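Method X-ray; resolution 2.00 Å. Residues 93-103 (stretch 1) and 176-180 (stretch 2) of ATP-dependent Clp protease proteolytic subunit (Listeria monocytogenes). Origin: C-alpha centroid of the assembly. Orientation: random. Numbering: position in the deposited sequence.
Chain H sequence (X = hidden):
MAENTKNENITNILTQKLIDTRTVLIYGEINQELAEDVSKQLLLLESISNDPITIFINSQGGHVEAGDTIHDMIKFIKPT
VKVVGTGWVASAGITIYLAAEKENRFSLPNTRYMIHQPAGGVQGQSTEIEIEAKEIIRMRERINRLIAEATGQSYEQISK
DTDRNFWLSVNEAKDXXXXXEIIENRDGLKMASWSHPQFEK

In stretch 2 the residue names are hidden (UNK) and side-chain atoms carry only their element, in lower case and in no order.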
# COMPACT_ATOMS: atom_id res chain seq x y z
N GLY H 93 -7.46 1.53 28.32
CA GLY H 93 -6.05 1.89 28.52
C GLY H 93 -5.62 1.78 29.98
O GLY H 93 -4.49 1.40 30.27
N ILE H 94 -6.53 2.13 30.89
CA ILE H 94 -6.31 1.98 32.33
C ILE H 94 -6.18 0.51 32.73
O ILE H 94 -5.33 0.15 33.55
CB ILE H 94 -7.42 2.70 33.15
CG1 ILE H 94 -7.11 4.19 33.29
CG2 ILE H 94 -7.63 2.06 34.52
CD1 ILE H 94 -6.03 4.54 34.30
N THR H 95 -7.04 -0.32 32.15
CA THR H 95 -7.02 -1.76 32.40
C THR H 95 -5.66 -2.36 32.02
O THR H 95 -5.09 -3.15 32.77
CB THR H 95 -8.17 -2.47 31.65
OG1 THR H 95 -9.41 -1.87 32.04
CG2 THR H 95 -8.21 -3.96 31.97
N ILE H 96 -5.15 -1.95 30.86
CA ILE H 96 -3.82 -2.37 30.39
C ILE H 96 -2.72 -1.86 31.33
O ILE H 96 -1.86 -2.63 31.76
CB ILE H 96 -3.55 -1.88 28.95
CG1 ILE H 96 -4.45 -2.63 27.97
CG2 ILE H 96 -2.08 -2.05 28.58
CD1 ILE H 96 -4.59 -1.96 26.62
N TYR H 97 -2.78 -0.57 31.66
CA TYR H 97 -1.81 0.07 32.55
C TYR H 97 -1.70 -0.67 33.89
O TYR H 97 -0.59 -0.89 34.39
CB TYR H 97 -2.20 1.54 32.78
CG TYR H 97 -1.22 2.33 33.61
CD1 TYR H 97 -0.15 2.99 33.02
CD2 TYR H 97 -1.37 2.42 35.00
CE1 TYR H 97 0.76 3.72 33.78
CE2 TYR H 97 -0.47 3.14 35.77
CZ TYR H 97 0.59 3.78 35.16
OH TYR H 97 1.48 4.50 35.93
N LEU H 98 -2.84 -1.08 34.43
CA LEU H 98 -2.90 -1.73 35.73
C LEU H 98 -2.49 -3.21 35.72
O LEU H 98 -2.50 -3.86 36.77
CB LEU H 98 -4.30 -1.56 36.35
CG LEU H 98 -4.71 -0.15 36.77
CD1 LEU H 98 -6.16 -0.13 37.23
CD2 LEU H 98 -3.80 0.42 37.85
N ALA H 99 -2.12 -3.73 34.56
CA ALA H 99 -1.60 -5.11 34.45
C ALA H 99 -0.23 -5.25 35.11
O ALA H 99 0.12 -6.33 35.60
CB ALA H 99 -1.53 -5.55 32.99
N ALA H 100 0.55 -4.17 35.12
CA ALA H 100 1.86 -4.17 35.76
C ALA H 100 1.71 -4.07 37.28
O ALA H 100 0.74 -3.48 37.78
CB ALA H 100 2.70 -3.01 35.24
N GLU H 101 2.66 -4.66 38.00
CA GLU H 101 2.69 -4.58 39.46
C GLU H 101 2.87 -3.13 39.89
O GLU H 101 3.51 -2.35 39.18
CB GLU H 101 3.81 -5.46 40.04
CG GLU H 101 3.70 -6.94 39.70
CD GLU H 101 2.44 -7.59 40.26
OE1 GLU H 101 1.79 -8.36 39.52
OE2 GLU H 101 2.10 -7.34 41.44
N LYS H 102 2.31 -2.78 41.04
CA LYS H 102 2.25 -1.39 41.50
C LYS H 102 3.60 -0.66 41.44
O LYS H 102 3.67 0.46 40.92
CB LYS H 102 1.66 -1.29 42.91
CG LYS H 102 1.19 0.12 43.27
CD LYS H 102 0.40 0.13 44.57
CE LYS H 102 -0.33 1.46 44.75
NZ LYS H 102 0.60 2.61 44.88
N GLU H 103 4.65 -1.29 41.95
CA GLU H 103 5.99 -0.67 41.96
C GLU H 103 6.62 -0.49 40.57
O GLU H 103 7.64 0.18 40.43
CB GLU H 103 6.95 -1.38 42.93
CG GLU H 103 6.60 -2.82 43.27
CD GLU H 103 7.23 -3.84 42.35
OE1 GLU H 103 8.39 -3.65 41.94
OE2 GLU H 103 6.56 -4.86 42.04
N UNK H 176 -4.50 8.07 44.11
CA UNK H 176 -5.55 7.07 43.89
C UNK H 176 -5.01 5.64 43.93
O UNK H 176 -5.76 4.70 44.18
c UNK H 176 -10.20 5.74 42.14
o UNK H 176 -11.47 5.23 42.01
c UNK H 176 -7.84 5.52 41.83
c UNK H 176 -7.63 6.77 42.41
c UNK H 176 -10.02 6.99 42.72
c UNK H 176 -6.23 7.33 42.54
c UNK H 176 -8.73 7.50 42.84
c UNK H 176 -9.12 5.01 41.70
N UNK H 177 -3.71 5.49 43.67
CA UNK H 177 -3.07 4.17 43.64
C UNK H 177 -2.88 3.61 42.24
O UNK H 177 -2.51 2.45 42.08
N UNK H 178 -3.12 4.44 41.23
CA UNK H 178 -2.91 4.05 39.83
C UNK H 178 -1.42 4.18 39.49
O UNK H 178 -0.78 3.20 39.08
c UNK H 178 -3.75 4.91 38.86
c UNK H 178 -5.25 4.72 39.14
c UNK H 178 -3.44 4.56 37.41
c UNK H 178 -6.12 5.84 38.59
N UNK H 179 -0.88 5.38 39.68
CA UNK H 179 0.53 5.66 39.43
C UNK H 179 1.32 5.50 40.72
O UNK H 179 0.89 5.97 41.78
c UNK H 179 0.72 7.10 38.89
c UNK H 179 -0.04 7.28 37.58
c UNK H 179 2.19 7.43 38.70
N UNK H 180 2.46 4.82 40.65
CA UNK H 180 3.34 4.67 41.81
C UNK H 180 4.39 5.78 41.89
O UNK H 180 4.65 6.31 42.97
c UNK H 180 4.62 2.95 43.16
n UNK H 180 3.80 2.95 44.19
c UNK H 180 4.02 3.30 41.81
o UNK H 180 5.82 2.67 43.26
O HOH W 1 0.59 5.31 44.58

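Position 176 carries eight side-chain atoms: one carbon leading into a ring of six carbons, with a single oxygen on the far side of the ring. They touch nothing on stretch 1. A six-carbon ring bearing one oxygen is a phenol, so this is Tyr176. Its hydroxyl is hydrogen-bonded elsewhere in the structure.

Position 177 has no side-chain atoms at all, and its backbone lies beside the Lys102 chain, which makes it Gly177. The backbone explains the choice: phi is 100°, the first step out of a helix in a Schellman motif, where a CB would be jammed against the carbonyl oxygen of the residue before. The same CB would lie about 4.0 Å from Lys102 CE. The carbonyl stays in the contact, with Gly177 O 3.6 Å from Lys102 CE.

At position 178 four carbons fork at the first, one arm being two carbons long; the short arm packs on Ile94, Tyr97 and Leu98. A beta-branched, four-carbon side chain is isoleucine, Ile178. Its short arm, CG2, serves three partners: Tyr97 CE2 at 3.7 Å, Ile94 CD1 at 4.0 Å and Leu98 CD2 at 4.2 Å. Its backbone also meets the Tyr97 ring, at the edge and near the ring plane, with Ile178 O 3.3 Å from Tyr97 CE2.

Position 179 shows three carbons, one carrying the other two, near the hydroxyl end of Tyr97: Val179. The CA-to-CB bond points away from stretch 1 overall, yet Val179 CG2 comes within 3.6 Å of Tyr97 OH and lies 4.3 Å from Tyr97 CZ.

Position 180 has two carbons, the second bearing one oxygen and one nitrogen, set against Lys102 and Glu103. That is a short amide, Asn180. Its CB points toward stretch 1 and packs tightly, 3.0 Å from Lys102 O. The amide end is probably turned over in the model, so its oxygen and nitrogen are poor guides to the bonding.

The contact works by joining an apolar patch to a polar margin. Ile94, Tyr97 and Leu98 come from the last turn of a helix and the residue just after it, and together they receive one methyl of Ile178. The helical bond from Leu98 N to Ile94 O, 2.9 Å, helps hold two of those partners in register. Farther along, the extended Lys102 side chain runs past Gly177, and a water links the stretches: it accepts from Lys102 NZ at 2.7 Å and donates to Val179 O at 2.9 Å. The design rule is the methyl arm of a beta-branched side chain for the buried patch, with a lysine and a bridging water at the exposed margin.

Stretch 2 176-180: YGIVN
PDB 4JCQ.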